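Local coordinates for thioesterase superfamily protein (Sulfolobus solfataricus, PDB 2GF6), which probably hydrolyses fatty acyl-CoA thioesters, as a hotdog-fold member of the 4-hydroxybenzoyl-CoA thioesterase family that binds coenzyme A, at residues I47-V52 against L56-A61; Q111-P116 against T122-E127. All blocks are in the same frame, centred on the assembly; numbering follows the deposited sequence.

In the fold
Both contacts reach the same antiparallel sheet, through its neighbouring strands 56-67 and 102-115, and both touch one coenzyme A. Contact 1 is the hairpin that brings I47-V52 against the start of strand 56-67. Contact 2, later in the chain, is the turn that brings T122-E127 back to the end of strand 102-115. Because the two strands adjoin, the contact centres lie about 8 Å apart. W57 O receives the amide I114 N at 2.8 Å, and Y49 OH probably hydrogen-bonds Q111 OE1 at 2.6 Å. A61 CB packs on I112 CD1 at 3.5 Å. I60 and A61 from contact 1, with I112 and I114 from contact 2, contribute to the coenzyme pocket.

Contact 1 (I47-V52 against L56-A61); sequences IPYPIV and LWFVIA. With COA (coenzyme A), chain E.
One face of the W57 indole carries I51, whose CG1 lies 3.9 Å from the centroid of the five-membered ring, a CH-pi contact, while its CG2 comes within 3.4 Å of W57 NE1. With CG1 anti to the carbonyl carbon (chi1 -64°) and CG2 anti to the backbone N, the two branches of this beta-branched residue meet the indole at different points. The F58 ring has P50 O at its edge, and V52 CG2 comes obliquely to F58 CE2 at 3.7 Å. P50 CB sits over the centre of the Y49 ring, brought there by the cis peptide bond between them. I51 and W57 form an antiparallel non-hydrogen-bonded pair of a beta hairpin, side chains on the same face. Two backbone bonds flank it: F58 N donates to P50 O at 2.8 Å, nearly straight (166°) and in the carbonyl plane, and V52 N to L56 O at 3.0 Å, more bent (138°). Further along, I60 O accepts N4P of coenzyme A at 2.8 Å. The hairpin lies at the border of the sheet: helix 26-45 touches Y49 and I60, I128 of helix 126-132 touches L56, and Q21 of the second subunit packs on I51 and W57.

Contact 2 (Q111-P116 against T122-E127); sequences QIAINP and TEMPKE. With COA (coenzyme A), chain E.
T122, which buries the most surface here, approaches strand 102-115 with both its backbone and its methyl group. Its amide N donates to A113 O at 3.0 Å, with 154° at the hydrogen. The donor stands above the carbonyl plane, 41° out of it, as the chain begins to leave the sheet. The side chain of T122 adds a second hold. With OG1 anti to the backbone N (chi1 -170°), CG2 falls between the backbone N and the carbonyl carbon and lies against the I114-N115 peptide, 3.7 Å from I114 C and 3.7 Å from N115 N. Threonine suits this place because beta-branching supplies a methyl in just that position, where it can rest on the strand's peptide.

A113 is the counterpart on the strand. Its CB points toward the returning chain, 3.6 Å from T122 O and 3.8 Å from CG of M124, which is modelled as selenomethionine. The small methyl of alanine lets the two backbones run close at this point. The flexible chain of M124 passes A113 at CG and then bends at its selenium end, among I91 of strand 90-99 and M129 and L132 of helix 126-132. P125 takes the N-cap position, just before that helix, where its lack of an N-H costs no helical hydrogen bond.

The ligand lies along the same strand: I112 CD1 is 3.6 Å from coenzyme A C8A, and I114 CG2 is 3.7 Å from CEP. W119 NE1 and S121 OG, between the two segments, hydrogen-bond the coenzyme. After the short strand 120-121 pairs antiparallel with strand 102-115, T122-P125 leaves the sheet of the hotdog fold and leads into helix 126-132, beside the coenzyme A pocket.

Contact 1 (I47-V52 against L56-A61)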
# COMPACT_ATOMS: atom_id res chain seq x y z
N ILE A 47 23.47 3.52 -10.80
CA ILE A 47 23.51 3.13 -9.41
C ILE A 47 22.11 2.80 -8.97
O ILE A 47 21.14 3.19 -9.64
CB ILE A 47 24.07 4.28 -8.54
CG1 ILE A 47 23.17 5.52 -8.63
CG2 ILE A 47 25.52 4.58 -8.95
CD1 ILE A 47 23.47 6.59 -7.57
N PRO A 48 21.99 2.06 -7.85
CA PRO A 48 20.68 1.84 -7.23
C PRO A 48 20.08 3.07 -6.57
O PRO A 48 20.80 3.97 -6.18
CB PRO A 48 20.95 0.73 -6.21
CG PRO A 48 22.40 0.71 -5.99
CD PRO A 48 23.08 1.38 -7.13
N TYR A 49 18.75 3.09 -6.46
CA TYR A 49 18.03 4.22 -5.88
C TYR A 49 16.82 3.64 -5.16
O TYR A 49 16.18 2.76 -5.71
CB TYR A 49 17.57 5.19 -7.00
CG TYR A 49 16.42 6.11 -6.61
CD1 TYR A 49 15.09 5.65 -6.67
CD2 TYR A 49 16.64 7.43 -6.23
CE1 TYR A 49 14.02 6.49 -6.33
CE2 TYR A 49 15.58 8.28 -5.89
CZ TYR A 49 14.26 7.80 -5.94
OH TYR A 49 13.16 8.59 -5.63
N PRO A 50 16.48 4.16 -3.95
CA PRO A 50 17.02 5.33 -3.22
C PRO A 50 18.14 4.98 -2.24
O PRO A 50 18.72 5.87 -1.63
CB PRO A 50 15.79 5.89 -2.50
CG PRO A 50 14.84 4.71 -2.37
CD PRO A 50 15.38 3.55 -3.18
N ILE A 51 18.46 3.68 -2.12
CA ILE A 51 19.56 3.24 -1.30
C ILE A 51 20.72 2.93 -2.23
O ILE A 51 20.71 1.92 -2.95
CB ILE A 51 19.17 2.01 -0.45
CG1 ILE A 51 18.06 2.41 0.55
CG2 ILE A 51 20.36 1.43 0.22
CD1 ILE A 51 17.56 1.26 1.43
N VAL A 52 21.72 3.80 -2.23
CA VAL A 52 22.87 3.63 -3.09
C VAL A 52 23.86 2.64 -2.48
O VAL A 52 24.28 1.69 -3.13
CB VAL A 52 23.53 4.98 -3.37
CG1 VAL A 52 24.53 4.85 -4.53
CG2 VAL A 52 22.45 6.05 -3.65
N LEU A 56 25.19 6.03 1.79
CA LEU A 56 24.54 6.99 0.88
C LEU A 56 23.15 6.58 0.51
O LEU A 56 22.95 5.62 -0.26
CB LEU A 56 25.35 7.18 -0.40
CG LEU A 56 24.93 8.28 -1.38
CD1 LEU A 56 24.94 9.68 -0.75
CD2 LEU A 56 25.83 8.27 -2.59
N TRP A 57 22.18 7.33 1.05
CA TRP A 57 20.76 7.18 0.72
C TRP A 57 20.17 8.48 0.17
O TRP A 57 20.69 9.55 0.46
CB TRP A 57 19.99 6.86 1.99
CG TRP A 57 20.17 5.46 2.54
CD1 TRP A 57 21.10 4.51 2.17
CD2 TRP A 57 19.44 4.91 3.62
NE1 TRP A 57 20.94 3.39 2.94
CE2 TRP A 57 19.92 3.61 3.84
CE3 TRP A 57 18.39 5.39 4.43
CZ2 TRP A 57 19.40 2.78 4.84
CZ3 TRP A 57 17.89 4.57 5.40
CH2 TRP A 57 18.40 3.28 5.61
N PHE A 58 19.06 8.39 -0.58
CA PHE A 58 18.23 9.53 -0.94
C PHE A 58 16.93 9.46 -0.11
O PHE A 58 16.26 8.42 -0.05
CB PHE A 58 17.91 9.53 -2.44
CG PHE A 58 19.09 9.89 -3.30
CD1 PHE A 58 19.45 11.22 -3.48
CD2 PHE A 58 19.86 8.91 -3.91
CE1 PHE A 58 20.56 11.56 -4.25
CE2 PHE A 58 20.99 9.24 -4.70
CZ PHE A 58 21.34 10.56 -4.86
N VAL A 59 16.58 10.57 0.53
CA VAL A 59 15.34 10.66 1.29
C VAL A 59 14.57 11.89 0.86
O VAL A 59 15.17 12.94 0.65
CB VAL A 59 15.56 10.66 2.85
CG1 VAL A 59 16.40 9.44 3.28
CG2 VAL A 59 16.18 11.95 3.36
N ILE A 60 13.23 11.75 0.76
CA ILE A 60 12.33 12.83 0.34
C ILE A 60 12.16 13.90 1.44
O ILE A 60 11.85 13.59 2.59
CB ILE A 60 10.92 12.27 -0.03
CG1 ILE A 60 11.03 11.26 -1.17
CG2 ILE A 60 9.93 13.37 -0.43
CD1 ILE A 60 9.85 10.35 -1.29
N ALA A 61 12.40 15.16 1.06
CA ALA A 61 12.25 16.30 1.93
C ALA A 61 10.96 17.04 1.70
O ALA A 61 10.51 17.80 2.55
CB ALA A 61 13.38 17.23 1.69
N1A COA E . 13.82 22.10 -0.83
C2A COA E . 15.11 22.46 -1.19
N3A COA E . 16.16 22.28 -0.31
C4A COA E . 15.90 21.75 0.91
C5A COA E . 14.61 21.38 1.28
C6A COA E . 13.56 21.55 0.41
N6A COA E . 12.31 21.40 0.87
N7A COA E . 14.66 20.88 2.53
C8A COA E . 15.95 20.90 2.95
N9A COA E . 16.71 21.45 1.96
C1B COA E . 18.12 21.84 1.98
C2B COA E . 18.51 22.77 3.09
O2B COA E . 18.25 24.11 2.78
C3B COA E . 19.99 22.53 3.17
O3B COA E . 20.59 23.37 2.19
P3B COA E . 22.12 23.88 2.23
O7A COA E . 22.87 23.13 1.14
O8A COA E . 22.80 23.64 3.56
O9A COA E . 22.11 25.34 1.87
C4B COA E . 20.14 21.07 2.79
O4B COA E . 18.91 20.70 2.18
C5B COA E . 20.38 20.16 3.97
O5B COA E . 19.27 20.26 4.81
P1A COA E . 19.42 20.44 6.40
O1A COA E . 18.30 21.25 6.99
O2A COA E . 20.77 20.96 6.77
O3A COA E . 19.15 18.93 6.86
P2A COA E . 20.11 17.89 7.62
O4A COA E . 20.26 18.10 9.09
O5A COA E . 21.44 17.66 6.97
O6A COA E . 19.20 16.60 7.42
CBP COA E . 17.29 15.40 7.07
CCP COA E . 18.11 16.55 6.52
CDP COA E . 17.35 15.48 8.60
CEP COA E . 17.94 14.12 6.57
CAP COA E . 15.84 15.53 6.63
OAP COA E . 15.26 16.71 7.14
C9P COA E . 14.98 14.40 7.09
O9P COA E . 15.45 13.30 7.82
N8P COA E . 13.74 14.53 6.74
C7P COA E . 12.87 13.39 6.89
C6P COA E . 12.51 12.91 5.52
C5P COA E . 11.47 11.84 5.59
O5P COA E . 11.15 11.24 6.64
N4P COA E . 10.93 11.65 4.41
C3P COA E . 9.67 10.97 4.31
C2P COA E . 9.15 11.06 2.91
S1P COA E . 7.66 10.14 2.84

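Contact 2 (Q111-P116 against T122-E127)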
# COMPACT_ATOMS: atom_id res chain seq x y z
N GLN A 111 14.62 15.48 -3.25
CA GLN A 111 15.39 14.47 -2.58
C GLN A 111 16.74 14.95 -2.16
O GLN A 111 17.38 15.74 -2.85
CB GLN A 111 15.48 13.22 -3.46
CG GLN A 111 14.17 12.51 -3.39
CD GLN A 111 14.23 11.11 -3.83
OE1 GLN A 111 14.29 10.84 -5.03
NE2 GLN A 111 14.18 10.18 -2.87
N ILE A 112 17.16 14.49 -0.99
CA ILE A 112 18.40 14.89 -0.38
C ILE A 112 19.23 13.65 -0.15
O ILE A 112 18.72 12.64 0.31
CB ILE A 112 18.13 15.67 0.95
CG1 ILE A 112 17.19 16.85 0.72
CG2 ILE A 112 19.42 16.17 1.58
CD1 ILE A 112 16.84 17.58 1.98
N ALA A 113 20.51 13.74 -0.51
CA ALA A 113 21.49 12.73 -0.22
C ALA A 113 21.88 12.81 1.27
O ALA A 113 22.12 13.89 1.81
CB ALA A 113 22.71 12.93 -1.12
N ILE A 114 21.90 11.65 1.93
CA ILE A 114 22.27 11.58 3.34
C ILE A 114 23.21 10.44 3.68
O ILE A 114 23.26 9.44 2.97
CB ILE A 114 21.02 11.48 4.28
CG1 ILE A 114 20.29 10.13 4.14
CG2 ILE A 114 20.09 12.61 4.00
CD1 ILE A 114 19.28 9.85 5.25
N ASN A 115 23.93 10.61 4.77
CA ASN A 115 24.52 9.50 5.47
C ASN A 115 23.50 8.97 6.54
O ASN A 115 23.06 9.71 7.45
CB ASN A 115 25.86 9.91 6.06
CG ASN A 115 26.62 8.74 6.57
OD1 ASN A 115 26.06 7.88 7.26
ND2 ASN A 115 27.88 8.67 6.25
N PRO A 116 23.03 7.72 6.37
CA PRO A 116 21.98 7.20 7.23
C PRO A 116 22.49 6.66 8.57
O PRO A 116 21.68 6.42 9.45
CB PRO A 116 21.42 6.07 6.39
CG PRO A 116 22.66 5.53 5.73
CD PRO A 116 23.39 6.76 5.32
N THR A 122 24.56 14.90 3.15
CA THR A 122 25.95 14.78 2.77
C THR A 122 26.12 15.13 1.27
O THR A 122 25.22 14.89 0.49
CB THR A 122 26.46 13.37 3.07
OG1 THR A 122 27.88 13.33 2.90
CG2 THR A 122 25.89 12.40 2.14
N GLU A 123 27.24 15.74 0.91
CA GLU A 123 27.55 16.06 -0.48
C GLU A 123 27.54 14.78 -1.32
O GLU A 123 28.07 13.77 -0.89
CB GLU A 123 28.92 16.74 -0.57
CG GLU A 123 29.39 17.01 -2.00
CD GLU A 123 30.48 18.05 -2.09
OE1 GLU A 123 30.22 19.21 -1.69
OE2 GLU A 123 31.58 17.73 -2.57
N MSE A 124 26.92 14.82 -2.51
CA MSE A 124 26.98 13.68 -3.43
C MSE A 124 28.39 13.47 -3.95
O MSE A 124 29.07 14.41 -4.31
CB MSE A 124 26.06 13.90 -4.61
CG MSE A 124 24.67 13.86 -4.20
SE MSE A 124 23.51 13.89 -5.74
CE MSE A 124 22.84 15.76 -5.57
N PRO A 125 28.86 12.22 -3.96
CA PRO A 125 30.21 12.00 -4.45
C PRO A 125 30.37 12.52 -5.86
O PRO A 125 29.38 12.63 -6.60
CB PRO A 125 30.34 10.47 -4.44
CG PRO A 125 29.35 9.99 -3.51
CD PRO A 125 28.24 10.98 -3.50
N LYS A 126 31.61 12.82 -6.26
CA LYS A 126 31.84 13.38 -7.58
C LYS A 126 31.55 12.30 -8.63
O LYS A 126 31.03 12.61 -9.70
CB LYS A 126 33.26 13.98 -7.69
CG LYS A 126 33.62 15.09 -6.61
CD LYS A 126 33.33 16.59 -7.00
CE LYS A 126 34.34 17.56 -6.28
NZ LYS A 126 34.02 19.06 -6.26
N GLU A 127 31.87 11.04 -8.34
CA GLU A 127 31.43 9.94 -9.21
C GLU A 127 30.01 10.25 -9.69
O GLU A 127 29.75 10.38 -10.89
CB GLU A 127 31.41 8.58 -8.49
CG GLU A 127 30.29 7.60 -9.04
CD GLU A 127 30.39 6.15 -8.58
OE1 GLU A 127 31.49 5.54 -8.72
OE2 GLU A 127 29.34 5.61 -8.11
N1A COA E . 13.82 22.10 -0.83
C2A COA E . 15.11 22.46 -1.19
N3A COA E . 16.16 22.28 -0.31
C4A COA E . 15.90 21.75 0.91
C5A COA E . 14.61 21.38 1.28
C6A COA E . 13.56 21.55 0.41
N6A COA E . 12.31 21.40 0.87
N7A COA E . 14.66 20.88 2.53
C8A COA E . 15.95 20.90 2.95
N9A COA E . 16.71 21.45 1.96
C1B COA E . 18.12 21.84 1.98
C2B COA E . 18.51 22.77 3.09
O2B COA E . 18.25 24.11 2.78
C3B COA E . 19.99 22.53 3.17
O3B COA E . 20.59 23.37 2.19
P3B COA E . 22.12 23.88 2.23
O7A COA E . 22.87 23.13 1.14
O8A COA E . 22.80 23.64 3.56
O9A COA E . 22.11 25.34 1.87
C4B COA E . 20.14 21.07 2.79
O4B COA E . 18.91 20.70 2.18
C5B COA E . 20.38 20.16 3.97
O5B COA E . 19.27 20.26 4.81
P1A COA E . 19.42 20.44 6.40
O1A COA E . 18.30 21.25 6.99
O2A COA E . 20.77 20.96 6.77
O3A COA E . 19.15 18.93 6.86
P2A COA E . 20.11 17.89 7.62
O4A COA E . 20.26 18.10 9.09
O5A COA E . 21.44 17.66 6.97
O6A COA E . 19.20 16.60 7.42
CBP COA E . 17.29 15.40 7.07
CCP COA E . 18.11 16.55 6.52
CDP COA E . 17.35 15.48 8.60
CEP COA E . 17.94 14.12 6.57
CAP COA E . 15.84 15.53 6.63
OAP COA E . 15.26 16.71 7.14
C9P COA E . 14.98 14.40 7.09
O9P COA E . 15.45 13.30 7.82
N8P COA E . 13.74 14.53 6.74
C7P COA E . 12.87 13.39 6.89
C6P COA E . 12.51 12.91 5.52
C5P COA E . 11.47 11.84 5.59
O5P COA E . 11.15 11.24 6.64
N4P COA E . 10.93 11.65 4.41
C3P COA E . 9.67 10.97 4.31
C2P COA E . 9.15 11.06 2.91
S1P COA E . 7.66 10.14 2.84